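Antitoxin HipB (Escherichia coli, PDB 4Z5H) neutralises the toxin HipA and, as a homodimer, binds and bends operator DNA to repress transcription of the hipBA operon. Local coordinates at a contact of chain A with DNA. Residues are numbered along the deposited sequence; one frame, centred on the assembly and turned at random.

Contact 1: a contact of chain A with DNA. Residues 39, 42, 46, 49-51, 54. With nucleotides of chain B.
On one flank of the HipB helix-turn-helix, of the Cro/CI type, the recognition helix 37-45 and the start of helix 52-61 meet the DNA backbone of chain B. The contact is a worked example of phosphate binding by uncharged groups. Thr51, just ahead of helix 52-61, shows one hydroxyl bonding a phosphate and a helix start at once. Its CB lies near OP1 of DA13, and from it the hydroxyl OG1 swings between the backbone N and the carbonyl carbon (chi1 69°), a crowded position that brings it 2.9 Å from the phosphate oxygen OP1 of DA13. The same OG1 accepts a hydrogen bond from the amide N of Thr54 at 3.2 Å, fairly straight (162° at H), a helix-capping arrangement that would help to fix its rotation. The other branch, methyl CG2, lies alongside the backbone, 3.7 Å from O3' of DA12. The amide N of Thr51 also reaches OP1 of DA13 at 3.2 Å, and Thr54 OG1, set beside its own backbone N, completes the grip at 2.5 Å from OP1 of DA13. Three donors thus converge on this oxygen, and the adjacent helix start may further favour its negative charge. One nucleotide along, Thr39 points its hydroxyl OG1 at the phosphate oxygen OP2 of DA14 (2.7 Å), while its methyl CG2 turns towards the DA13 phosphate. Water fills in between: a molecule 2.5 Å from OP2 of DA13 is held by Thr39 O, Thr50 OG1 and Asn42 ND2, the last presented by a side chain with CG anti to the backbone N (chi1 -174°). A weak bond from Asn46 ND2 to Asn42 OD1 may help to set that amide's orientation. A second water links Asn46 O and Asn49 N to OP1 of DA12. Beyond it, Asn49 lays CB against the sugar-phosphate chain, 3.6 Å from C5' of DA12.

Contact 2: a contact of chain A with DNA. Residues 25-26, 37-38, 41, 45. With nucleotides of chain C.
Gln37 leaves the recognition helix with CG anti to the backbone N (chi1 169°) and then bends sharply at chi2 (-91°), whereas Gln26, at the start of helix 26-33, runs extended beyond CG (chi2 -173°); the two carboxamides of this helix-turn-helix thereby meet in the major groove of the operator. Gln37 lays its amide edge-on along the Hoogsteen edge of DA3 in chain C. Its OE1 receives the adenine N6 amino group at 3.0 Å, in the carbonyl plane and on a lone pair, and its NE2 gives a hydrogen to N7 of DA3 at 3.1 Å. The second hydrogen of NE2 goes to Gln26 OE1 at 3.0 Å, nearly along the C=O axis and in the plane of the Gln37 amide. Gln26 in turn uses NE2 to hold the phosphate oxygen OP2 of DA3 (2.9 Å), so a relay of bonds runs from phosphate through both amides to base, holding the Gln37 amide flat and probably fixing which way round it lies. Ser41, with OG anti to the backbone N, donates to the same OP2 of DA3 at 2.7 Å, and Asn45 ND2 adds a weak bond while also donating to Ser41 O. Ahead of them, the amide N of Gln26, at the helix start, binds OP2 of DT2 at 2.9 Å. Methyl groups complete the reading surface: C7 of DT2 lies 3.9 Å from Gln37 CD, and C7 of DT4 rests beside CB of Ser41 and Ala38. Recognition of adenine by a paired donor and acceptor, bracketed by thymine methyls, probably lets HipB read the TAT of its operator half-site and so target repression to the hipBA promoter.

Contact 1: a contact of chain A with DNA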
loop_
_atom_site.group_PDB
_atom_site.type_symbol
_atom_site.label_atom_id
_atom_site.label_comp_id
_atom_site.label_asym_id
_atom_site.label_seq_id
_atom_site.Cartn_x
_atom_site.Cartn_y
_atom_site.Cartn_z
ATOM N N THR A 39 -9.546 11.217 8.595
ATOM C CA THR A 39 -9.085 10.233 7.636
ATOM C C THR A 39 -7.857 9.476 8.152
ATOM O O THR A 39 -7.771 8.275 8.039
ATOM C CB THR A 39 -8.755 10.888 6.283
ATOM O OG1 THR A 39 -9.904 11.556 5.781
ATOM C CG2 THR A 39 -8.267 9.854 5.278
ATOM N N ASN A 42 -9.034 7.134 10.755
ATOM C CA ASN A 42 -9.637 5.972 10.135
ATOM C C ASN A 42 -8.575 5.011 9.593
ATOM O O ASN A 42 -8.731 3.833 9.729
ATOM C CB ASN A 42 -10.655 6.332 9.053
ATOM C CG ASN A 42 -11.392 5.114 8.503
ATOM O OD1 ASN A 42 -12.306 4.608 9.112
ATOM N ND2 ASN A 42 -10.967 4.638 7.358
ATOM N N ASN A 46 -8.842 1.608 11.231
ATOM C CA ASN A 46 -9.693 0.852 10.372
ATOM C C ASN A 46 -9.138 0.826 8.932
ATOM O O ASN A 46 -9.802 1.247 8.020
ATOM C CB ASN A 46 -11.061 1.509 10.428
ATOM C CG ASN A 46 -12.142 0.667 9.823
ATOM O OD1 ASN A 46 -12.122 -0.539 9.925
ATOM N ND2 ASN A 46 -13.092 1.307 9.183
ATOM N N ASN A 49 -10.331 -0.757 4.302
ATOM C CA ASN A 49 -10.974 -0.140 3.158
ATOM C C ASN A 49 -10.406 1.221 2.780
ATOM O O ASN A 49 -10.948 1.894 1.944
ATOM C CB ASN A 49 -12.488 -0.106 3.321
ATOM C CG ASN A 49 -13.083 -1.478 3.500
ATOM O OD1 ASN A 49 -13.797 -1.716 4.435
ATOM N ND2 ASN A 49 -12.785 -2.372 2.603
ATOM N N THR A 50 -9.313 1.599 3.421
ATOM C CA THR A 50 -8.577 2.802 3.101
ATOM C C THR A 50 -8.024 2.751 1.660
ATOM O O THR A 50 -7.572 1.741 1.210
ATOM C CB THR A 50 -7.418 2.989 4.096
ATOM O OG1 THR A 50 -7.949 3.240 5.389
ATOM C CG2 THR A 50 -6.551 4.148 3.708
ATOM N N THR A 51 -8.123 3.853 0.947
ATOM C CA THR A 51 -7.632 3.934 -0.416
ATOM C C THR A 51 -6.109 4.036 -0.554
ATOM O O THR A 51 -5.431 4.529 0.319
ATOM C CB THR A 51 -8.274 5.089 -1.196
ATOM O OG1 THR A 51 -7.827 6.336 -0.673
ATOM C CG2 THR A 51 -9.784 4.994 -1.157
ATOM N N THR A 54 -4.893 7.616 -0.113
ATOM C CA THR A 54 -4.734 8.033 1.259
ATOM C C THR A 54 -3.433 7.462 1.824
ATOM O O THR A 54 -2.676 8.174 2.428
ATOM C CB THR A 54 -5.934 7.619 2.119
ATOM O OG1 THR A 54 -7.077 8.376 1.733
ATOM C CG2 THR A 54 -5.649 7.846 3.578
ATOM P P DT B 11 -19.820 -1.409 5.604
ATOM O OP1 DT B 11 -19.078 -2.473 6.287
ATOM O OP2 DT B 11 -20.959 -0.750 6.243
ATOM O "O5'" DT B 11 -18.796 -0.259 5.219
ATOM C "C5'" DT B 11 -17.698 -0.540 4.356
ATOM C "C4'" DT B 11 -17.269 0.711 3.633
ATOM O "O4'" DT B 11 -18.347 1.245 2.855
ATOM C "C3'" DT B 11 -16.833 1.862 4.534
ATOM O "O3'" DT B 11 -15.425 1.747 4.749
ATOM C "C2'" DT B 11 -17.284 3.102 3.771
ATOM C "C1'" DT B 11 -17.965 2.550 2.523
ATOM N N1 DT B 11 -19.151 3.255 2.007
ATOM C C2 DT B 11 -18.990 4.067 0.908
ATOM O O2 DT B 11 -17.914 4.263 0.379
ATOM N N3 DT B 11 -20.138 4.667 0.466
ATOM C C4 DT B 11 -21.408 4.513 0.978
ATOM O O4 DT B 11 -22.345 5.115 0.470
ATOM C C5 DT B 11 -21.508 3.638 2.125
ATOM C C7 DT B 11 -22.848 3.415 2.752
ATOM C C6 DT B 11 -20.391 3.052 2.568
ATOM P P DA B 12 -14.635 2.890 5.477
ATOM O OP1 DA B 12 -13.415 2.318 6.045
ATOM O OP2 DA B 12 -15.568 3.621 6.336
ATOM O "O5'" DA B 12 -14.172 3.825 4.286
ATOM C "C5'" DA B 12 -13.649 3.264 3.076
ATOM C "C4'" DA B 12 -13.045 4.353 2.224
ATOM O "O4'" DA B 12 -14.098 5.094 1.582
ATOM C "C3'" DA B 12 -12.241 5.388 2.997
ATOM O "O3'" DA B 12 -11.259 5.952 2.143
ATOM C "C2'" DA B 12 -13.285 6.425 3.360
ATOM C "C1'" DA B 12 -14.254 6.365 2.189
ATOM N N9 DA B 12 -15.655 6.492 2.568
ATOM C C8 DA B 12 -16.292 5.973 3.665
ATOM N N7 DA B 12 -17.574 6.230 3.704
ATOM C C5 DA B 12 -17.801 6.958 2.545
ATOM C C6 DA B 12 -18.959 7.526 2.000
ATOM N N6 DA B 12 -20.161 7.448 2.572
ATOM N N1 DA B 12 -18.840 8.190 0.831
ATOM C C2 DA B 12 -17.637 8.259 0.253
ATOM N N3 DA B 12 -16.475 7.765 0.666
ATOM C C4 DA B 12 -16.628 7.118 1.832
ATOM P P DA B 13 -10.189 6.916 2.721
ATOM O OP1 DA B 13 -8.971 6.743 1.939
ATOM O OP2 DA B 13 -10.154 6.734 4.163
ATOM O "O5'" DA B 13 -10.786 8.352 2.414
ATOM C "C5'" DA B 13 -10.909 8.833 1.070
ATOM C "C4'" DA B 13 -11.650 10.149 1.062
ATOM O "O4'" DA B 13 -13.046 9.919 1.339
ATOM C "C3'" DA B 13 -11.159 11.157 2.107
ATOM O "O3'" DA B 13 -10.796 12.371 1.456
ATOM C "C2'" DA B 13 -12.345 11.340 3.035
ATOM C "C1'" DA B 13 -13.515 10.968 2.151
ATOM N N9 DA B 13 -14.683 10.490 2.881
ATOM C C8 DA B 13 -14.709 9.674 3.982
ATOM N N7 DA B 13 -15.914 9.433 4.434
ATOM C C5 DA B 13 -16.738 10.143 3.574
ATOM C C6 DA B 13 -18.132 10.304 3.519
ATOM N N6 DA B 13 -18.978 9.728 4.372
ATOM N N1 DA B 13 -18.635 11.084 2.541
ATOM C C2 DA B 13 -17.788 11.664 1.685
ATOM N N3 DA B 13 -16.461 11.589 1.633
ATOM C C4 DA B 13 -15.993 10.805 2.618
ATOM P P DA B 14 -10.046 13.524 2.241
ATOM O OP1 DA B 14 -8.771 13.776 1.554
ATOM O OP2 DA B 14 -10.040 13.201 3.677
ATOM O "O5'" DA B 14 -11.022 14.765 2.051
ATOM C "C5'" DA B 14 -11.353 15.255 0.741
ATOM C "C4'" DA B 14 -12.716 15.905 0.740
ATOM O "O4'" DA B 14 -13.724 14.906 0.986
ATOM C "C3'" DA B 14 -12.939 16.961 1.817
ATOM O "O3'" DA B 14 -12.611 18.273 1.363
ATOM C "C2'" DA B 14 -14.436 16.916 2.026
ATOM C "C1'" DA B 14 -14.818 15.485 1.679
ATOM N N9 DA B 14 -15.130 14.637 2.828
ATOM C C8 DA B 14 -14.279 13.891 3.603
ATOM N N7 DA B 14 -14.881 13.228 4.559
ATOM C C5 DA B 14 -16.217 13.562 4.405
ATOM C C6 DA B 14 -17.373 13.189 5.111
ATOM N N6 DA B 14 -17.369 12.357 6.151
ATOM N N1 DA B 14 -18.551 13.701 4.699
ATOM C C2 DA B 14 -18.556 14.534 3.655
ATOM N N3 DA B 14 -17.539 14.964 2.916
ATOM C C4 DA B 14 -16.384 14.432 3.346
HETATM O O HOH W 1 -8.733 6.160 6.193
HETATM O O HOH W 2 -11.668 0.036 6.604
#

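Contact 2: a contact of chain A with DNA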
loop_
_atom_site.group_PDB
_atom_site.type_symbol
_atom_site.label_atom_id
_atom_site.label_comp_id
_atom_site.label_asym_id
_atom_site.label_seq_id
_atom_site.Cartn_x
_atom_site.Cartn_y
_atom_site.Cartn_z
ATOM N N THR A 25 1.485 14.744 15.475
ATOM C CA THR A 25 0.056 14.603 15.614
ATOM C C THR A 25 -0.600 14.227 14.290
ATOM O O THR A 25 -0.078 14.512 13.235
ATOM C CB THR A 25 -0.608 15.880 16.153
ATOM O OG1 THR A 25 -0.480 16.912 15.195
ATOM C CG2 THR A 25 0.016 16.304 17.466
ATOM N N GLN A 26 -1.771 13.627 14.385
ATOM C CA GLN A 26 -2.561 13.319 13.236
ATOM C C GLN A 26 -2.900 14.639 12.551
ATOM O O GLN A 26 -2.785 14.753 11.359
ATOM C CB GLN A 26 -3.832 12.572 13.624
ATOM C CG GLN A 26 -3.643 11.184 14.230
ATOM C CD GLN A 26 -4.956 10.459 14.432
ATOM O OE1 GLN A 26 -5.997 11.024 14.259
ATOM N NE2 GLN A 26 -4.892 9.205 14.775
ATOM N N GLN A 37 -7.955 15.005 9.368
ATOM C CA GLN A 37 -7.411 14.326 10.524
ATOM C C GLN A 37 -8.215 13.060 10.755
ATOM O O GLN A 37 -7.677 12.036 11.087
ATOM C CB GLN A 37 -7.473 15.231 11.752
ATOM C CG GLN A 37 -7.184 14.542 13.070
ATOM C CD GLN A 37 -8.423 14.005 13.750
ATOM O OE1 GLN A 37 -9.409 14.671 13.834
ATOM N NE2 GLN A 37 -8.359 12.793 14.224
ATOM N N ALA A 38 -9.507 13.151 10.509
ATOM C CA ALA A 38 -10.410 12.041 10.691
ATOM C C ALA A 38 -9.997 10.887 9.788
ATOM O O ALA A 38 -10.069 9.760 10.171
ATOM C CB ALA A 38 -11.836 12.456 10.409
ATOM N N SER A 41 -7.140 9.111 11.294
ATOM C CA SER A 41 -7.624 8.291 12.383
ATOM C C SER A 41 -8.263 7.007 11.815
ATOM O O SER A 41 -8.033 5.937 12.310
ATOM C CB SER A 41 -8.594 9.064 13.268
ATOM O OG SER A 41 -9.250 8.224 14.163
ATOM N N ASN A 45 -6.828 3.079 12.584
ATOM C CA ASN A 45 -7.706 2.159 13.274
ATOM C C ASN A 45 -8.511 1.191 12.429
ATOM O O ASN A 45 -8.828 0.122 12.863
ATOM C CB ASN A 45 -8.603 2.933 14.230
ATOM C CG ASN A 45 -7.801 3.667 15.257
ATOM O OD1 ASN A 45 -7.190 3.053 16.104
ATOM N ND2 ASN A 45 -7.745 4.974 15.145
ATOM P P DT C 2 -2.743 12.523 18.369
ATOM O OP1 DT C 2 -1.792 11.470 18.618
ATOM O OP2 DT C 2 -2.639 13.306 17.161
ATOM O "O5'" DT C 2 -4.208 11.933 18.395
ATOM C "C5'" DT C 2 -4.680 11.163 19.498
ATOM C "C4'" DT C 2 -6.141 10.823 19.320
ATOM O "O4'" DT C 2 -6.960 11.992 19.547
ATOM C "C3'" DT C 2 -6.538 10.284 17.942
ATOM O "O3'" DT C 2 -7.481 9.240 18.148
ATOM C "C2'" DT C 2 -7.279 11.447 17.316
ATOM C "C1'" DT C 2 -7.944 12.045 18.543
ATOM N N1 DT C 2 -8.418 13.433 18.434
ATOM C C2 DT C 2 -9.523 13.805 19.167
ATOM O O2 DT C 2 -10.120 13.047 19.903
ATOM N N3 DT C 2 -9.910 15.106 18.993
ATOM C C4 DT C 2 -9.313 16.053 18.188
ATOM O O4 DT C 2 -9.771 17.182 18.140
ATOM C C5 DT C 2 -8.173 15.590 17.433
ATOM C C7 DT C 2 -7.458 16.549 16.536
ATOM C C6 DT C 2 -7.782 14.322 17.599
ATOM P P DA C 3 -7.370 7.860 17.423
ATOM O OP1 DA C 3 -6.327 7.103 18.058
ATOM O OP2 DA C 3 -7.307 8.094 15.992
ATOM O "O5'" DA C 3 -8.767 7.211 17.764
ATOM C "C5'" DA C 3 -9.196 7.078 19.127
ATOM C "C4'" DA C 3 -10.656 7.428 19.287
ATOM O "O4'" DA C 3 -10.868 8.846 19.120
ATOM C "C3'" DA C 3 -11.625 6.732 18.332
ATOM O "O3'" DA C 3 -12.733 6.294 19.108
ATOM C "C2'" DA C 3 -11.995 7.824 17.349
ATOM C "C1'" DA C 3 -11.907 9.074 18.201
ATOM N N9 DA C 3 -11.592 10.298 17.475
ATOM C C8 DA C 3 -10.640 10.479 16.509
ATOM N N7 DA C 3 -10.584 11.702 16.046
ATOM C C5 DA C 3 -11.551 12.379 16.773
ATOM C C6 DA C 3 -11.987 13.716 16.758
ATOM N N6 DA C 3 -11.486 14.652 15.955
ATOM N N1 DA C 3 -12.984 14.056 17.599
ATOM C C2 DA C 3 -13.488 13.121 18.405
ATOM N N3 DA C 3 -13.175 11.835 18.502
ATOM C C4 DA C 3 -12.182 11.525 17.654
ATOM P P DT C 4 -13.887 5.425 18.494
ATOM O OP1 DT C 4 -14.431 4.620 19.575
ATOM O OP2 DT C 4 -13.402 4.775 17.294
ATOM O "O5'" DT C 4 -14.949 6.511 18.047
ATOM C "C5'" DT C 4 -15.476 7.430 19.003
ATOM C "C4'" DT C 4 -16.311 8.490 18.327
ATOM O "O4'" DT C 4 -15.477 9.512 17.759
ATOM C "C3'" DT C 4 -17.209 8.001 17.190
ATOM O "O3'" DT C 4 -18.543 8.030 17.685
ATOM C "C2'" DT C 4 -17.000 9.022 16.086
ATOM C "C1'" DT C 4 -16.212 10.132 16.742
ATOM N N1 DT C 4 -15.271 10.825 15.856
ATOM C C2 DT C 4 -15.374 12.191 15.757
ATOM O O2 DT C 4 -16.191 12.840 16.379
ATOM N N3 DT C 4 -14.476 12.774 14.901
ATOM C C4 DT C 4 -13.503 12.141 14.154
ATOM O O4 DT C 4 -12.764 12.798 13.436
ATOM C C5 DT C 4 -13.450 10.703 14.309
ATOM C C7 DT C 4 -12.426 9.927 13.543
ATOM C C6 DT C 4 -14.324 10.127 15.142
HETATM O O HOH W 3 -6.425 4.539 18.546
#

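About 10 Å separates the centres of the C-alpha atoms of contact 1 and contact 2, and helix 37-45 serves both. Its residues divide between the strands: Thr39 and Asn42 turn to chain B in contact 1, while Gln37, Ala38, Ser41 and Asn45 turn to chain C in contact 2. Helix 26-33 supports the second strand's side and helix 52-61 the first's, so the recognition helix is seated in the groove with a backbone held on either flank. Contact 2 reads a base as well as gripping phosphates, whereas contact 1 meets the backbone and could steady the register. Repetition in the homodimer suits a two-half-site operator that HipB bends.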